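Local coordinates for 3-dehydroshikimate dehydratase (Bacillus anthracis, PDB 3DX5), which catalyses the manganese-dependent dehydration of 3-dehydroshikimate to 3,4-dihydroxybenzoate, the catechol building block of the siderophore petrobactin, at residues A[139-144]-A[165-170]; A[171-176]-A[197-202]; A[205-210]-A[222-227]. All blocks are in the same frame, centred on the assembly; numbering follows the deposited sequence.

Contact 1. Residues A[139-144]-A[165-170]. With MN (manganese (II) ion), chain B; DHB (3,4-dihydroxybenzoic acid), chain D.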
loop_
_atom_site.group_PDB
_atom_site.type_symbol
_atom_site.label_atom_id
_atom_site.label_comp_id
_atom_site.label_asym_id
_atom_site.label_seq_id
_atom_site.Cartn_x
_atom_site.Cartn_y
_atom_site.Cartn_z
ATOM N N VAL A 139 -22.872 -6.879 -6.649
ATOM C CA VAL A 139 -21.966 -6.855 -5.512
ATOM C C VAL A 139 -21.391 -8.259 -5.330
ATOM O O VAL A 139 -22.119 -9.208 -5.014
ATOM C CB VAL A 139 -22.727 -6.420 -4.214
ATOM C CG1 VAL A 139 -21.805 -6.474 -2.977
ATOM C CG2 VAL A 139 -23.311 -5.053 -4.411
ATOM N N LEU A 140 -20.080 -8.398 -5.499
ATOM C CA LEU A 140 -19.429 -9.684 -5.311
ATOM C C LEU A 140 -18.715 -9.737 -3.978
ATOM O O LEU A 140 -17.772 -8.954 -3.735
ATOM C CB LEU A 140 -18.401 -9.933 -6.418
ATOM C CG LEU A 140 -18.968 -10.470 -7.741
ATOM C CD1 LEU A 140 -19.868 -9.387 -8.441
ATOM C CD2 LEU A 140 -17.847 -10.913 -8.646
ATOM N N LEU A 141 -19.123 -10.669 -3.120
ATOM C CA LEU A 141 -18.387 -10.894 -1.890
ATOM C C LEU A 141 -17.265 -11.843 -2.198
ATOM O O LEU A 141 -17.459 -12.861 -2.877
ATOM C CB LEU A 141 -19.295 -11.509 -0.795
ATOM C CG LEU A 141 -20.560 -10.705 -0.448
ATOM C CD1 LEU A 141 -21.399 -11.482 0.608
ATOM C CD2 LEU A 141 -20.240 -9.288 0.022
ATOM N N GLU A 142 -16.088 -11.516 -1.705
ATOM C CA GLU A 142 -14.918 -12.369 -1.908
ATOM C C GLU A 142 -14.840 -13.412 -0.763
ATOM O O GLU A 142 -15.074 -13.080 0.381
ATOM C CB GLU A 142 -13.655 -11.492 -1.982
ATOM C CG GLU A 142 -12.403 -12.292 -2.283
ATOM C CD GLU A 142 -11.309 -11.425 -2.834
ATOM O OE1 GLU A 142 -11.593 -10.474 -3.592
ATOM O OE2 GLU A 142 -10.156 -11.716 -2.513
ATOM N N THR A 143 -14.574 -14.672 -1.079
ATOM C CA THR A 143 -14.382 -15.695 -0.058
ATOM C C THR A 143 -12.999 -15.461 0.618
ATOM O O THR A 143 -11.951 -15.519 -0.045
ATOM C CB THR A 143 -14.463 -17.100 -0.667
ATOM O OG1 THR A 143 -13.576 -17.158 -1.773
ATOM C CG2 THR A 143 -15.924 -17.435 -1.196
ATOM N N HIS A 144 -13.032 -15.178 1.919
ATOM C CA HIS A 144 -11.875 -14.724 2.690
ATOM C C HIS A 144 -11.905 -15.164 4.149
ATOM O O HIS A 144 -12.972 -15.121 4.765
ATOM C CB HIS A 144 -11.848 -13.197 2.718
ATOM C CG HIS A 144 -10.647 -12.641 2.061
ATOM N ND1 HIS A 144 -9.758 -11.812 2.707
ATOM C CD2 HIS A 144 -10.129 -12.876 0.827
ATOM C CE1 HIS A 144 -8.788 -11.490 1.869
ATOM N NE2 HIS A 144 -8.989 -12.129 0.725
ATOM N N PRO A 165 -31.075 -10.730 -5.696
ATOM C CA PRO A 165 -30.550 -11.126 -7.007
ATOM C C PRO A 165 -29.230 -10.469 -7.421
ATOM O O PRO A 165 -28.566 -10.979 -8.319
ATOM C CB PRO A 165 -31.683 -10.764 -7.984
ATOM C CG PRO A 165 -32.547 -9.803 -7.257
ATOM C CD PRO A 165 -32.467 -10.223 -5.806
ATOM N N ASN A 166 -28.815 -9.382 -6.767
ATOM C CA ASN A 166 -27.552 -8.749 -7.193
ATOM C C ASN A 166 -26.350 -9.101 -6.324
ATOM O O ASN A 166 -25.263 -8.553 -6.515
ATOM C CB ASN A 166 -27.689 -7.231 -7.318
ATOM C CG ASN A 166 -28.661 -6.837 -8.388
ATOM O OD1 ASN A 166 -29.866 -7.069 -8.246
ATOM N ND2 ASN A 166 -28.159 -6.270 -9.479
ATOM N N LEU A 167 -26.547 -9.981 -5.340
ATOM C CA LEU A 167 -25.420 -10.426 -4.499
ATOM C C LEU A 167 -24.787 -11.622 -5.185
ATOM O O LEU A 167 -25.465 -12.636 -5.470
ATOM C CB LEU A 167 -25.904 -10.851 -3.116
ATOM C CG LEU A 167 -24.735 -11.225 -2.204
ATOM C CD1 LEU A 167 -23.874 -9.957 -2.001
ATOM C CD2 LEU A 167 -25.318 -11.737 -0.888
ATOM N N LYS A 168 -23.494 -11.513 -5.452
ATOM C CA LYS A 168 -22.797 -12.572 -6.177
ATOM C C LYS A 168 -21.514 -12.877 -5.422
ATOM O O LYS A 168 -21.312 -12.310 -4.351
ATOM C CB LYS A 168 -22.522 -12.116 -7.603
ATOM C CG LYS A 168 -23.810 -11.797 -8.391
ATOM C CD LYS A 168 -24.622 -13.087 -8.691
ATOM C CE LYS A 168 -25.889 -12.740 -9.453
ATOM N NZ LYS A 168 -26.619 -13.959 -9.809
ATOM N N ILE A 169 -20.685 -13.777 -5.959
ATOM C CA ILE A 169 -19.446 -14.229 -5.299
ATOM C C ILE A 169 -18.223 -14.041 -6.228
ATOM O O ILE A 169 -18.254 -14.403 -7.430
ATOM C CB ILE A 169 -19.537 -15.752 -4.916
ATOM C CG1 ILE A 169 -20.663 -16.013 -3.863
ATOM C CG2 ILE A 169 -18.161 -16.323 -4.400
ATOM C CD1 ILE A 169 -20.395 -15.399 -2.468
ATOM N N ASN A 170 -17.134 -13.554 -5.633
ATOM C CA ASN A 170 -15.807 -13.651 -6.209
ATOM C C ASN A 170 -15.118 -14.832 -5.523
ATOM O O ASN A 170 -14.758 -14.745 -4.322
ATOM C CB ASN A 170 -14.973 -12.375 -5.963
ATOM C CG ASN A 170 -13.595 -12.472 -6.617
ATOM O OD1 ASN A 170 -13.438 -13.157 -7.620
ATOM N ND2 ASN A 170 -12.601 -11.866 -6.013
HETATM MN MN MN B . -8.404 -12.395 -3.399
HETATM C C1 DHB D . -6.852 -8.682 -0.673
HETATM C C2 DHB D . -7.303 -9.809 -1.353
HETATM C C3 DHB D . -6.854 -11.083 -0.989
HETATM O O3 DHB D . -7.255 -12.239 -1.606
HETATM C C4 DHB D . -5.927 -11.199 0.140
HETATM O O4 DHB D . -5.522 -12.446 0.468
HETATM C C5 DHB D . -5.506 -10.067 0.832
HETATM C C6 DHB D . -5.976 -8.810 0.409
HETATM C C DHB D . -7.345 -7.313 -1.111
HETATM O O1 DHB D . -7.032 -6.263 -0.539
HETATM O O2 DHB D . -8.136 -7.215 -2.176
#
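Glu142 and Asn170 lie side by side at the C-terminal ends of two neighbouring parallel strands of a xylose isomerase-like TIM barrel, at the strand ends that carry this enzyme's manganese site. Glu142 divides its carboxylate between two tasks: OE2 binds the manganese ion at 2.1 Å, while OE1 accepts a weak hydrogen bond from Asn170 ND2 at 3.0 Å and forms a salt bridge with Arg102, a substrate-binding residue. The carboxylate and amide planes stand 86° apart, and the amide nitrogen ND2 sits well above the carboxylate plane. Both residues have CG anti to the backbone N (chi1 -176° for Glu142), and the two side chains point the same way. His144, the inferred proton acceptor, brings NE2 to 2.9 Å from O3 of the bound dihydroxybenzoate.

Behind this first shell, strands 139-142 and 167-170 run parallel, joined by Lys168 N to Val139 O at 2.7 Å and Leu141 N to Lys168 O at 3.0 Å. Asn170 N then binds Leu141 O, and Thr143 N binds Asn170 O where the first strand has ended. On the face carrying Val139, Leu141, Leu167 and Ile169, the packing turns to helices 115-134 and 152-162, the latter being the crossover of this beta-alpha-beta unit. There the methyl CD1 of Leu167 reaches across to Leu141 CG at 3.7 Å.

Contact 2. Residues A[171-176]-A[197-202]. With MN (manganese (II) ion), chain B; DHB (3,4-dihydroxybenzoic acid), chain D.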
loop_
_atom_site.group_PDB
_atom_site.type_symbol
_atom_site.label_atom_id
_atom_site.label_comp_id
_atom_site.label_asym_id
_atom_site.label_seq_id
_atom_site.Cartn_x
_atom_site.Cartn_y
_atom_site.Cartn_z
ATOM N N LEU A 171 -14.926 -15.932 -6.265
ATOM C CA LEU A 171 -14.436 -17.183 -5.651
ATOM C C LEU A 171 -12.898 -17.176 -5.636
ATOM O O LEU A 171 -12.256 -17.258 -6.685
ATOM C CB LEU A 171 -14.974 -18.406 -6.399
ATOM C CG LEU A 171 -14.606 -19.771 -5.802
ATOM C CD1 LEU A 171 -14.824 -19.827 -4.321
ATOM C CD2 LEU A 171 -15.456 -20.829 -6.469
ATOM N N ASP A 172 -12.315 -17.075 -4.440
ATOM C CA ASP A 172 -10.846 -17.027 -4.293
ATOM C C ASP A 172 -10.455 -18.429 -3.798
ATOM O O ASP A 172 -10.623 -18.766 -2.624
ATOM C CB ASP A 172 -10.488 -15.898 -3.315
ATOM C CG ASP A 172 -8.983 -15.669 -3.171
ATOM O OD1 ASP A 172 -8.194 -16.637 -3.143
ATOM O OD2 ASP A 172 -8.597 -14.493 -3.042
ATOM N N PHE A 173 -9.995 -19.268 -4.729
ATOM C CA PHE A 173 -9.746 -20.677 -4.456
ATOM C C PHE A 173 -8.720 -20.968 -3.365
ATOM O O PHE A 173 -8.917 -21.901 -2.579
ATOM C CB PHE A 173 -9.351 -21.405 -5.752
ATOM C CG PHE A 173 -10.504 -21.616 -6.682
ATOM C CD1 PHE A 173 -11.457 -22.604 -6.415
ATOM C CD2 PHE A 173 -10.665 -20.793 -7.800
ATOM C CE1 PHE A 173 -12.534 -22.806 -7.289
ATOM C CE2 PHE A 173 -11.724 -20.991 -8.670
ATOM C CZ PHE A 173 -12.660 -21.990 -8.426
ATOM N N LEU A 174 -7.639 -20.209 -3.324
ATOM C CA LEU A 174 -6.688 -20.322 -2.224
ATOM C C LEU A 174 -7.393 -20.232 -0.852
ATOM O O LEU A 174 -7.191 -21.079 0.018
ATOM C CB LEU A 174 -5.601 -19.219 -2.331
ATOM C CG LEU A 174 -4.419 -19.244 -1.325
ATOM C CD1 LEU A 174 -4.886 -18.722 0.064
ATOM C CD2 LEU A 174 -3.810 -20.630 -1.250
ATOM N N HIS A 175 -8.205 -19.196 -0.653
ATOM C CA HIS A 175 -8.858 -19.024 0.622
ATOM C C HIS A 175 -9.892 -20.079 0.906
ATOM O O HIS A 175 -10.110 -20.432 2.058
ATOM C CB HIS A 175 -9.429 -17.610 0.770
ATOM C CG HIS A 175 -8.349 -16.573 0.824
ATOM N ND1 HIS A 175 -7.293 -16.662 1.710
ATOM C CD2 HIS A 175 -8.116 -15.477 0.063
ATOM C CE1 HIS A 175 -6.477 -15.637 1.519
ATOM N NE2 HIS A 175 -6.953 -14.902 0.527
ATOM N N ILE A 176 -10.523 -20.574 -0.141
ATOM C CA ILE A 176 -11.480 -21.647 -0.008
ATOM C C ILE A 176 -10.750 -22.910 0.483
ATOM O O ILE A 176 -11.179 -23.545 1.447
ATOM C CB ILE A 176 -12.226 -21.834 -1.376
ATOM C CG1 ILE A 176 -13.533 -21.063 -1.322
ATOM C CG2 ILE A 176 -12.450 -23.294 -1.724
ATOM C CD1 ILE A 176 -14.506 -21.529 -0.216
ATOM N N TYR A 197 -13.366 -15.011 -10.518
ATOM C CA TYR A 197 -12.435 -15.805 -9.675
ATOM C C TYR A 197 -11.166 -15.018 -9.355
ATOM O O TYR A 197 -10.792 -14.122 -10.093
ATOM C CB TYR A 197 -11.969 -17.101 -10.355
ATOM C CG TYR A 197 -13.070 -17.866 -11.032
ATOM C CD1 TYR A 197 -13.906 -18.708 -10.301
ATOM C CD2 TYR A 197 -13.281 -17.746 -12.427
ATOM C CE1 TYR A 197 -14.935 -19.412 -10.919
ATOM C CE2 TYR A 197 -14.285 -18.462 -13.058
ATOM C CZ TYR A 197 -15.115 -19.283 -12.284
ATOM O OH TYR A 197 -16.128 -20.004 -12.890
ATOM N N HIS A 198 -10.503 -15.413 -8.273
ATOM C CA HIS A 198 -9.113 -15.056 -7.965
ATOM C C HIS A 198 -8.320 -16.339 -7.929
ATOM O O HIS A 198 -8.736 -17.297 -7.266
ATOM C CB HIS A 198 -9.023 -14.373 -6.581
ATOM C CG HIS A 198 -9.309 -12.905 -6.620
ATOM N ND1 HIS A 198 -9.212 -12.089 -5.504
ATOM C CD2 HIS A 198 -9.678 -12.102 -7.649
ATOM C CE1 HIS A 198 -9.498 -10.845 -5.854
ATOM N NE2 HIS A 198 -9.787 -10.828 -7.150
ATOM N N PHE A 199 -7.176 -16.352 -8.608
ATOM C CA PHE A 199 -6.280 -17.493 -8.630
ATOM C C PHE A 199 -4.954 -17.073 -7.980
ATOM O O PHE A 199 -4.251 -16.204 -8.509
ATOM C CB PHE A 199 -5.934 -17.883 -10.085
ATOM C CG PHE A 199 -7.018 -18.662 -10.839
ATOM C CD1 PHE A 199 -8.288 -18.870 -10.307
ATOM C CD2 PHE A 199 -6.763 -19.115 -12.129
ATOM C CE1 PHE A 199 -9.268 -19.570 -11.032
ATOM C CE2 PHE A 199 -7.725 -19.819 -12.865
ATOM C CZ PHE A 199 -8.987 -20.051 -12.311
ATOM N N LYS A 200 -4.582 -17.684 -6.860
ATOM C CA LYS A 200 -3.217 -17.507 -6.348
ATOM C C LYS A 200 -2.864 -18.799 -5.620
ATOM O O LYS A 200 -3.750 -19.620 -5.353
ATOM C CB LYS A 200 -3.075 -16.235 -5.456
ATOM C CG LYS A 200 -4.013 -16.176 -4.201
ATOM C CD LYS A 200 -3.684 -14.917 -3.360
ATOM C CE LYS A 200 -4.534 -14.825 -2.073
ATOM N NZ LYS A 200 -6.003 -14.662 -2.366
ATOM N N ASN A 201 -1.595 -18.997 -5.282
ATOM C CA ASN A 201 -1.190 -20.265 -4.665
ATOM C C ASN A 201 -0.142 -20.020 -3.601
ATOM O O ASN A 201 0.445 -18.931 -3.534
ATOM C CB ASN A 201 -0.654 -21.252 -5.725
ATOM C CG ASN A 201 -0.987 -22.707 -5.382
ATOM O OD1 ASN A 201 -1.320 -23.023 -4.223
ATOM N ND2 ASN A 201 -0.914 -23.594 -6.382
ATOM N N ILE A 202 0.140 -21.032 -2.793
ATOM C CA ILE A 202 1.117 -20.875 -1.722
ATOM C C ILE A 202 1.932 -22.162 -1.710
ATOM O O ILE A 202 1.395 -23.229 -2.092
ATOM C CB ILE A 202 0.401 -20.613 -0.364
ATOM C CG1 ILE A 202 1.373 -20.117 0.685
ATOM C CG2 ILE A 202 -0.316 -21.883 0.177
ATOM C CD1 ILE A 202 1.732 -18.647 0.527
HETATM MN MN MN B . -8.404 -12.395 -3.399
HETATM C C1 DHB D . -6.852 -8.682 -0.673
HETATM C C2 DHB D . -7.303 -9.809 -1.353
HETATM C C3 DHB D . -6.854 -11.083 -0.989
HETATM O O3 DHB D . -7.255 -12.239 -1.606
HETATM C C4 DHB D . -5.927 -11.199 0.140
HETATM O O4 DHB D . -5.522 -12.446 0.468
HETATM C C5 DHB D . -5.506 -10.067 0.832
HETATM C C6 DHB D . -5.976 -8.810 0.409
HETATM C C DHB D . -7.345 -7.313 -1.111
HETATM O O1 DHB D . -7.032 -6.263 -0.539
HETATM O O2 DHB D . -8.136 -7.215 -2.176
HETATM O O HOH W 1 -7.013 -17.965 -5.123
#
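Leu171 and Asp172 pair in parallel with Tyr197 and His198, His198 N bonding to Leu171 O at 3.0 Å, before the first chain turns into a helix with Asp172 at its N-cap position. Asp172 OD2 binds manganese at 2.1 Å; Lys200 NZ lies 2.7 Å from Asp172 OD2 and makes a salt bridge with the carboxylate, its hydrogen bond to OD1 being weak. His198 ND1 binds the manganese ion at 2.3 Å, its ring 72° from the carboxylate plane, while Glu33 holds its NE2. The Lys200 chain runs straight to CE and bends at chi4 (-64°), placing NZ beside the acid, where it also donates to O3 of the dihydroxybenzoate at 2.8 Å and bonds to Glu253 OE1. His175 NE2 is hydrogen-bonded to ligand O4.

A water with four hydrogen bonds joins the Asp172 carboxylate to the backbone, donating to Asp172 OD1 and His198 O and accepting from Leu174 N and Lys200 N. On the outer face, Phe173 lies beside Tyr197 with planes 23° apart but slid until the rings barely overlap, Phe173 CE2 reaching Tyr197 CD1 at 3.6 Å; against Phe199 it meets rim to rim. Phe173 and Tyr197 pack on helices 183-190 and 236-243. With Glu142 and Glu253 completing the protein ligands, the whole is the strand-end metal site of a xylose isomerase-like TIM barrel.

Contact 3. Residues A[205-210]-A[222-227]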
loop_
_atom_site.group_PDB
_atom_site.type_symbol
_atom_site.label_atom_id
_atom_site.label_comp_id
_atom_site.label_asym_id
_atom_site.label_seq_id
_atom_site.Cartn_x
_atom_site.Cartn_y
_atom_site.Cartn_z
ATOM N N ALA A 205 0.815 -24.710 3.570
ATOM C CA ALA A 205 -0.077 -24.123 4.602
ATOM C C ALA A 205 0.671 -23.327 5.676
ATOM O O ALA A 205 0.119 -22.395 6.238
ATOM C CB ALA A 205 -0.990 -25.217 5.269
ATOM N N ASP A 206 1.926 -23.685 5.950
ATOM C CA ASP A 206 2.768 -22.960 6.911
ATOM C C ASP A 206 2.871 -21.454 6.603
ATOM O O ASP A 206 3.108 -20.679 7.490
ATOM C CB ASP A 206 4.181 -23.543 6.914
ATOM C CG ASP A 206 4.238 -24.985 7.450
ATOM O OD1 ASP A 206 3.193 -25.603 7.789
ATOM O OD2 ASP A 206 5.365 -25.504 7.532
ATOM N N TYR A 207 2.694 -21.066 5.345
ATOM C CA TYR A 207 2.899 -19.701 4.926
ATOM C C TYR A 207 1.607 -18.935 4.668
ATOM O O TYR A 207 1.663 -17.815 4.137
ATOM C CB TYR A 207 3.816 -19.647 3.688
ATOM C CG TYR A 207 5.182 -20.222 3.973
ATOM C CD1 TYR A 207 6.052 -19.582 4.859
ATOM C CD2 TYR A 207 5.590 -21.427 3.396
ATOM C CE1 TYR A 207 7.316 -20.136 5.169
ATOM C CE2 TYR A 207 6.854 -21.983 3.697
ATOM C CZ TYR A 207 7.699 -21.325 4.586
ATOM O OH TYR A 207 8.943 -21.843 4.871
ATOM N N LEU A 208 0.455 -19.514 5.024
ATOM C CA LEU A 208 -0.829 -18.848 4.717
ATOM C C LEU A 208 -1.004 -17.451 5.300
ATOM O O LEU A 208 -1.722 -16.652 4.725
ATOM C CB LEU A 208 -2.040 -19.729 5.082
ATOM C CG LEU A 208 -2.322 -20.849 4.075
ATOM C CD1 LEU A 208 -3.224 -21.897 4.741
ATOM C CD2 LEU A 208 -2.954 -20.338 2.795
ATOM N N HIS A 209 -0.342 -17.168 6.425
ATOM C CA HIS A 209 -0.437 -15.879 7.094
ATOM C C HIS A 209 0.156 -14.745 6.215
ATOM O O HIS A 209 -0.100 -13.583 6.486
ATOM C CB HIS A 209 0.317 -15.935 8.443
ATOM C CG HIS A 209 1.729 -16.422 8.297
ATOM N ND1 HIS A 209 2.792 -15.573 8.072
ATOM C CD2 HIS A 209 2.242 -17.678 8.251
ATOM C CE1 HIS A 209 3.907 -16.278 7.935
ATOM N NE2 HIS A 209 3.598 -17.558 8.036
ATOM N N VAL A 210 0.932 -15.056 5.169
ATOM C CA VAL A 210 1.476 -13.969 4.310
ATOM C C VAL A 210 0.356 -13.266 3.540
ATOM O O VAL A 210 0.528 -12.126 3.106
ATOM C CB VAL A 210 2.608 -14.411 3.334
ATOM C CG1 VAL A 210 3.813 -14.949 4.112
ATOM C CG2 VAL A 210 2.061 -15.424 2.238
ATOM N N ASN A 222 6.173 -9.744 4.303
ATOM C CA ASN A 222 6.718 -11.050 3.947
ATOM C C ASN A 222 6.043 -11.646 2.692
ATOM O O ASN A 222 4.804 -11.653 2.590
ATOM C CB ASN A 222 6.484 -11.978 5.146
ATOM C CG ASN A 222 7.279 -13.271 5.057
ATOM O OD1 ASN A 222 8.121 -13.443 4.160
ATOM N ND2 ASN A 222 7.026 -14.190 6.009
ATOM N N ARG A 223 6.834 -12.121 1.730
ATOM C CA ARG A 223 6.280 -12.771 0.520
ATOM C C ARG A 223 6.644 -14.263 0.451
ATOM O O ARG A 223 6.271 -14.942 -0.503
ATOM C CB ARG A 223 6.723 -12.053 -0.775
ATOM C CG ARG A 223 6.495 -10.498 -0.760
ATOM C CD ARG A 223 5.021 -10.106 -0.567
ATOM N NE ARG A 223 4.861 -8.659 -0.476
ATOM C CZ ARG A 223 4.179 -8.029 0.474
ATOM N NH1 ARG A 223 3.557 -8.697 1.428
ATOM N NH2 ARG A 223 4.121 -6.724 0.458
ATOM N N THR A 224 7.344 -14.768 1.459
ATOM C CA THR A 224 7.754 -16.186 1.499
ATOM C C THR A 224 6.574 -17.110 1.288
ATOM O O THR A 224 5.505 -16.902 1.875
ATOM C CB THR A 224 8.419 -16.532 2.844
ATOM O OG1 THR A 224 9.583 -15.740 2.964
ATOM C CG2 THR A 224 8.854 -18.022 2.955
ATOM N N GLY A 225 6.747 -18.102 0.421
ATOM C CA GLY A 225 5.683 -19.098 0.188
ATOM C C GLY A 225 4.742 -18.733 -0.949
ATOM O O GLY A 225 4.032 -19.590 -1.436
HETATM N N MSE A 226 4.714 -17.466 -1.377
HETATM C CA MSE A 226 3.891 -17.091 -2.540
HETATM C C MSE A 226 4.519 -17.657 -3.826
HETATM O O MSE A 226 5.668 -17.382 -4.103
HETATM C CB MSE A 226 3.747 -15.560 -2.652
HETATM C CG MSE A 226 3.052 -14.873 -1.446
HETATM SE SE MSE A 226 2.796 -13.012 -1.868
HETATM C CE MSE A 226 2.200 -12.357 -0.102
ATOM N N VAL A 227 3.768 -18.433 -4.605
ATOM C CA VAL A 227 4.354 -19.143 -5.751
ATOM C C VAL A 227 3.425 -19.150 -6.962
ATOM O O VAL A 227 2.217 -19.006 -6.807
ATOM C CB VAL A 227 4.731 -20.637 -5.418
ATOM C CG1 VAL A 227 5.906 -20.710 -4.430
ATOM C CG2 VAL A 227 3.495 -21.440 -4.925
#
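The Tyr207 ring receives the methyl CG2 of Thr224 over one face, a CH-pi contact 3.9 Å from the ring centroid and 30° off its normal. The methyl is displaced toward the CE1 side, with Thr224 CG2 3.4 Å from Tyr207 CE1, and Gly225 CA approaches the same ring obliquely. His209 is touched more lightly, Asn222 ND2 lying near the plane of its ring at the edge, while Tyr207 O lies over one face toward the rim.

Val210 fills the middle of the contact. Its CG1, anti to the carbonyl carbon (chi1 -61°), comes to 3.4 Å from Thr224 O, and CG2 lies 3.9 Å from CG of the selenomethionine at Met226 as the two side chains slide past each other in opposite directions. No hydrogen bond crosses between the segments; within 222-227, Asn222 OD1 accepts twice from Thr224: OG1 donates in the amide plane on a lone pair, and N donates from above that plane, closing an Asx turn. A type II beta turn from Arg223 to Met226 overlaps it, closed by Met226 N to Arg223 O, with Gly225 at its third position (phi 92°) and Gly225 CA 4.0 Å from Tyr207 CB.

Asn215 in helix 213-217 bonds to the carbonyls of Val210 and Asn222. This loop packing joins that helix to strand 194-202, whose Ile202 meets Tyr207 and Val210 and against which strand 226-227 runs antiparallel.

Read from the N terminus, the three contacts come in series, none nested and none crossing. Contact 1 closes the excursion through helix 152-162 and joins strands 138-142 and 167-172. The latter strand runs directly into contact 2, which closes over helix 183-190 to reach strand 194-202; Thr143 OG1 to Asp172 N is a probable hydrogen bond between the two, and they share the manganese and the bound product. Contact 3 closes the shorter loop containing helix 213-217. Ile202 of contact 2 also meets Gly225 and Val227, tying contacts 2 and 3 together, whereas contacts 1 and 3 stay about 9 Å apart at their nearest atoms.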